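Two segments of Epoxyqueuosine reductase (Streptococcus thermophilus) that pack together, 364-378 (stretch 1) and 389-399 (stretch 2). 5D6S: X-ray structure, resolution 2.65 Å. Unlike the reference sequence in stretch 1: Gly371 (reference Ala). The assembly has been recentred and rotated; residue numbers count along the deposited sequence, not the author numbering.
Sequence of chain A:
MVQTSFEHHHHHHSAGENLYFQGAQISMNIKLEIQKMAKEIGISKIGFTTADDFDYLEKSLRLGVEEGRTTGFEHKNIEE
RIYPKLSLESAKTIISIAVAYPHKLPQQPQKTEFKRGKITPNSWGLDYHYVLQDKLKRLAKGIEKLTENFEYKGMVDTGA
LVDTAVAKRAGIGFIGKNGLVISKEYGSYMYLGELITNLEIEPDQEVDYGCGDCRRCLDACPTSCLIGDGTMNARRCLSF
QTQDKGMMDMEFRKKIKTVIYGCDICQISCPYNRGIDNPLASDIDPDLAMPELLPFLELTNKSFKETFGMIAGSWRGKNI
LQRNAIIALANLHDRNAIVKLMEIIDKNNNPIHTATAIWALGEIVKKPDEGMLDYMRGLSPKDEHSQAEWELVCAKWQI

Stretch 1, residues 364-378: IVKKPDEGMLDYMRG
Stretch 2, residues 389-399: EWELVCAKWQI

Helix 370-377 and helix 389-396 run nearly antiparallel, with 150° between their N-to-C directions (signed crossing angle -150°) and axes 10.7 Å apart at closest approach. The register is set near the C-terminal ends of both stretches, where Arg377 CA lies 7.1 Å from Ile399 CA. Val365 (phi/psi -83/91) leaves the preceding helix, and an extended Lys367-Asp369 leads into the next; Trp397 (-101/14) ends helical geometry in stretch 2, followed by left-handed Gln398 (60/33).

One hydrogen bond crosses the contact: Trp390 NE1 donates to Met376 O at 2.9 Å, nearly linear at 169°. With Trp390 at chi1 t and chi2 71°, the edge of its indole meets this carbonyl in the last turn of helix 370-377. Met376 SD also approaches that edge, 3.8 Å from Trp390 CD1.

Apolar packing centres on Trp397 (chi1 m, chi2 -3°), whose CB points toward stretch 1. Pro368 CG, in a C-gamma endo ring, sits 3.7 Å from the centroid of the Trp397 five-membered ring and 9° off its normal, a CH-pi contact over the face. Around the same indole, Val365 CB (chi1 t) lies 4.0 Å from Trp397 CZ2, Leu373 CD2 (mt) 3.7 Å from Trp397 CE3, and Met372 CG (tpp) 3.8 Å from Trp397 CZ3. Met376, also tpp, bridges several partners: its CB is 3.8 Å from Trp397 CZ3 and its CE 3.8 Å from Val393 CG1 (chi1 t). Ile399 (mt) closes the margin, its CD1 4.2 Å from Leu373 CD2 and its CG2 4.1 Å from Arg377 CG.

Polar interactions within stretch 1 are local. Asp369 (chi1 p) caps the helix through weak bonds, OD1 from Met372 N (3.4 Å) and OD2 from Gly371 N (3.2 Å). Arg377 (chi1 t, chi2 t, chi3 m) folds back so that NH1 forms a salt bridge with Asp374 OD1 at 2.6 Å.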

# COMPACT_ATOMS: atom_id res chain seq x y z
N ILE A 364 -2.18 15.89 -22.32
CA ILE A 364 -3.39 16.70 -22.18
C ILE A 364 -3.68 17.50 -23.45
O ILE A 364 -4.80 17.48 -23.93
CB ILE A 364 -3.26 17.64 -20.95
CG1 ILE A 364 -3.39 16.82 -19.66
CG2 ILE A 364 -4.32 18.72 -20.96
CD1 ILE A 364 -2.80 17.46 -18.42
N VAL A 365 -2.68 18.20 -23.98
CA VAL A 365 -2.88 19.06 -25.15
C VAL A 365 -2.81 18.22 -26.43
O VAL A 365 -1.74 18.03 -27.00
CB VAL A 365 -1.84 20.16 -25.21
CG1 VAL A 365 -2.07 21.05 -26.41
CG2 VAL A 365 -1.86 20.98 -23.92
N LYS A 366 -3.97 17.72 -26.87
CA LYS A 366 -4.01 16.73 -27.96
C LYS A 366 -3.72 17.35 -29.32
O LYS A 366 -3.02 16.74 -30.13
CB LYS A 366 -5.34 15.99 -27.95
CG LYS A 366 -5.47 15.02 -26.78
CD LYS A 366 -6.77 14.23 -26.84
CE LYS A 366 -6.68 12.93 -26.04
NZ LYS A 366 -7.89 12.06 -26.21
N LYS A 367 -4.21 18.57 -29.55
CA LYS A 367 -3.92 19.30 -30.80
C LYS A 367 -3.31 20.67 -30.50
O LYS A 367 -4.00 21.68 -30.44
CB LYS A 367 -5.18 19.44 -31.66
CG LYS A 367 -5.67 18.11 -32.21
CD LYS A 367 -6.42 18.24 -33.53
CE LYS A 367 -6.53 16.87 -34.20
NZ LYS A 367 -7.18 16.96 -35.53
N PRO A 368 -1.99 20.70 -30.35
CA PRO A 368 -1.38 21.94 -29.89
C PRO A 368 -1.43 23.05 -30.92
O PRO A 368 -1.02 22.87 -32.04
CB PRO A 368 0.10 21.55 -29.65
CG PRO A 368 0.27 20.23 -30.32
CD PRO A 368 -1.05 19.57 -30.30
N ASP A 369 -1.90 24.22 -30.49
CA ASP A 369 -1.80 25.43 -31.30
C ASP A 369 -0.33 25.85 -31.47
O ASP A 369 0.56 25.31 -30.83
CB ASP A 369 -2.64 26.58 -30.68
CG ASP A 369 -2.10 27.06 -29.32
OD1 ASP A 369 -1.90 26.22 -28.41
OD2 ASP A 369 -1.92 28.28 -29.12
N GLU A 370 -0.10 26.85 -32.33
CA GLU A 370 1.24 27.36 -32.58
C GLU A 370 1.81 28.01 -31.32
O GLU A 370 3.01 27.95 -31.05
CB GLU A 370 1.22 28.34 -33.77
CG GLU A 370 2.59 28.73 -34.34
CD GLU A 370 3.38 27.56 -34.94
OE1 GLU A 370 2.76 26.59 -35.46
OE2 GLU A 370 4.63 27.61 -34.92
N GLY A 371 0.95 28.63 -30.52
CA GLY A 371 1.43 29.25 -29.27
C GLY A 371 2.06 28.24 -28.31
O GLY A 371 3.04 28.54 -27.60
N MET A 372 1.42 27.08 -28.24
CA MET A 372 1.85 26.02 -27.36
C MET A 372 3.13 25.41 -27.89
O MET A 372 4.05 25.14 -27.10
CB MET A 372 0.78 24.94 -27.20
CG MET A 372 1.14 23.84 -26.20
SD MET A 372 1.24 24.29 -24.44
CE MET A 372 -0.44 24.88 -24.19
N LEU A 373 3.20 25.21 -29.20
CA LEU A 373 4.45 24.71 -29.80
C LEU A 373 5.62 25.65 -29.49
O LEU A 373 6.71 25.21 -29.14
CB LEU A 373 4.32 24.51 -31.30
CG LEU A 373 3.28 23.47 -31.73
CD1 LEU A 373 3.11 23.47 -33.23
CD2 LEU A 373 3.67 22.07 -31.24
N ASP A 374 5.38 26.96 -29.53
CA ASP A 374 6.43 27.92 -29.18
C ASP A 374 6.78 27.83 -27.67
O ASP A 374 7.95 27.93 -27.31
CB ASP A 374 6.03 29.36 -29.57
CG ASP A 374 5.90 29.56 -31.10
OD1 ASP A 374 6.01 28.57 -31.87
OD2 ASP A 374 5.67 30.73 -31.54
N TYR A 375 5.78 27.63 -26.81
CA TYR A 375 6.04 27.50 -25.35
C TYR A 375 7.00 26.36 -25.15
O TYR A 375 8.01 26.50 -24.46
CB TYR A 375 4.74 27.24 -24.56
CG TYR A 375 4.98 26.80 -23.13
CD1 TYR A 375 5.49 27.70 -22.20
CD2 TYR A 375 4.75 25.50 -22.70
CE1 TYR A 375 5.75 27.32 -20.88
CE2 TYR A 375 4.99 25.11 -21.37
CZ TYR A 375 5.50 26.04 -20.47
OH TYR A 375 5.75 25.72 -19.12
N MET A 376 6.63 25.21 -25.72
CA MET A 376 7.36 23.95 -25.51
C MET A 376 8.73 24.02 -26.13
O MET A 376 9.71 23.70 -25.49
CB MET A 376 6.55 22.77 -26.10
CG MET A 376 7.09 21.38 -25.86
SD MET A 376 7.22 20.90 -24.13
CE MET A 376 5.48 20.85 -23.67
N ARG A 377 8.79 24.48 -27.39
CA ARG A 377 10.06 24.66 -28.08
C ARG A 377 11.00 25.50 -27.21
O ARG A 377 12.21 25.26 -27.18
CB ARG A 377 9.86 25.34 -29.45
CG ARG A 377 11.09 25.37 -30.37
CD ARG A 377 10.82 26.06 -31.72
NE ARG A 377 9.62 25.55 -32.42
CZ ARG A 377 8.47 26.21 -32.58
NH1 ARG A 377 8.32 27.44 -32.10
NH2 ARG A 377 7.46 25.63 -33.22
N GLY A 378 10.43 26.48 -26.53
CA GLY A 378 11.19 27.48 -25.77
C GLY A 378 11.62 27.16 -24.34
O GLY A 378 12.32 27.95 -23.72
N GLU A 389 12.15 14.00 -20.96
CA GLU A 389 10.70 14.08 -21.19
C GLU A 389 10.39 15.12 -22.25
O GLU A 389 9.51 14.93 -23.07
CB GLU A 389 9.93 14.42 -19.89
CG GLU A 389 10.04 13.39 -18.78
CD GLU A 389 9.53 12.01 -19.17
OE1 GLU A 389 10.13 11.00 -18.73
OE2 GLU A 389 8.54 11.91 -19.95
N TRP A 390 11.14 16.21 -22.21
CA TRP A 390 10.99 17.28 -23.18
C TRP A 390 11.28 16.81 -24.60
O TRP A 390 10.51 17.11 -25.51
CB TRP A 390 11.94 18.43 -22.82
CG TRP A 390 11.96 19.57 -23.77
CD1 TRP A 390 10.99 20.48 -23.98
CD2 TRP A 390 13.05 19.95 -24.62
NE1 TRP A 390 11.39 21.42 -24.90
CE2 TRP A 390 12.65 21.11 -25.31
CE3 TRP A 390 14.32 19.42 -24.85
CZ2 TRP A 390 13.47 21.74 -26.22
CZ3 TRP A 390 15.14 20.05 -25.76
CH2 TRP A 390 14.72 21.20 -26.43
N GLU A 391 12.39 16.10 -24.79
CA GLU A 391 12.72 15.55 -26.11
C GLU A 391 11.57 14.71 -26.66
O GLU A 391 11.28 14.76 -27.84
CB GLU A 391 13.98 14.71 -26.05
CG GLU A 391 15.23 15.53 -25.95
CD GLU A 391 16.48 14.70 -25.65
OE1 GLU A 391 16.43 13.46 -25.86
OE2 GLU A 391 17.50 15.29 -25.20
N LEU A 392 10.94 13.92 -25.80
CA LEU A 392 9.85 13.07 -26.24
C LEU A 392 8.63 13.86 -26.68
O LEU A 392 7.97 13.49 -27.65
CB LEU A 392 9.45 12.08 -25.13
CG LEU A 392 10.35 10.85 -25.03
CD1 LEU A 392 10.25 10.18 -23.66
CD2 LEU A 392 10.01 9.84 -26.12
N VAL A 393 8.28 14.92 -25.95
CA VAL A 393 7.11 15.73 -26.31
C VAL A 393 7.41 16.43 -27.61
O VAL A 393 6.66 16.35 -28.56
CB VAL A 393 6.71 16.73 -25.21
CG1 VAL A 393 5.68 17.69 -25.74
CG2 VAL A 393 6.15 16.00 -23.99
N CYS A 394 8.55 17.10 -27.66
CA CYS A 394 9.01 17.67 -28.89
C CYS A 394 8.86 16.69 -30.06
O CYS A 394 8.22 17.00 -31.06
CB CYS A 394 10.44 18.15 -28.72
SG CYS A 394 10.55 19.67 -27.74
N ALA A 395 9.41 15.50 -29.93
CA ALA A 395 9.33 14.52 -31.02
C ALA A 395 7.89 14.18 -31.38
O ALA A 395 7.54 14.05 -32.55
CB ALA A 395 10.07 13.25 -30.66
N LYS A 396 7.06 14.01 -30.36
CA LYS A 396 5.64 13.73 -30.56
C LYS A 396 4.93 14.89 -31.29
O LYS A 396 3.97 14.68 -32.00
CB LYS A 396 5.01 13.45 -29.21
CG LYS A 396 3.50 13.32 -29.19
CD LYS A 396 3.05 13.00 -27.78
CE LYS A 396 1.56 12.73 -27.72
NZ LYS A 396 1.25 12.01 -26.47
N TRP A 397 5.40 16.12 -31.07
CA TRP A 397 4.77 17.29 -31.65
C TRP A 397 5.54 17.78 -32.86
O TRP A 397 5.33 18.89 -33.32
CB TRP A 397 4.67 18.42 -30.61
CG TRP A 397 3.65 18.19 -29.52
CD1 TRP A 397 2.79 17.17 -29.41
CD2 TRP A 397 3.37 19.08 -28.43
NE1 TRP A 397 1.98 17.33 -28.30
CE2 TRP A 397 2.32 18.50 -27.68
CE3 TRP A 397 3.88 20.30 -28.02
CZ2 TRP A 397 1.81 19.09 -26.53
CZ3 TRP A 397 3.37 20.90 -26.89
CH2 TRP A 397 2.34 20.29 -26.15
N GLN A 398 6.44 16.95 -33.36
CA GLN A 398 7.08 17.20 -34.65
C GLN A 398 7.83 18.53 -34.62
O GLN A 398 7.92 19.23 -35.62
CB GLN A 398 6.01 17.20 -35.75
CG GLN A 398 6.44 16.53 -37.05
CD GLN A 398 6.03 15.07 -37.11
OE1 GLN A 398 4.84 14.75 -37.08
NE2 GLN A 398 7.01 14.18 -37.22
N ILE A 399 8.36 18.87 -33.46
CA ILE A 399 9.24 20.02 -33.34
C ILE A 399 10.63 19.54 -33.68
O ILE A 399 11.30 18.95 -32.84
CB ILE A 399 9.24 20.59 -31.91
CG1 ILE A 399 7.88 21.22 -31.61
CG2 ILE A 399 10.39 21.59 -31.73
CD1 ILE A 399 7.63 21.45 -30.15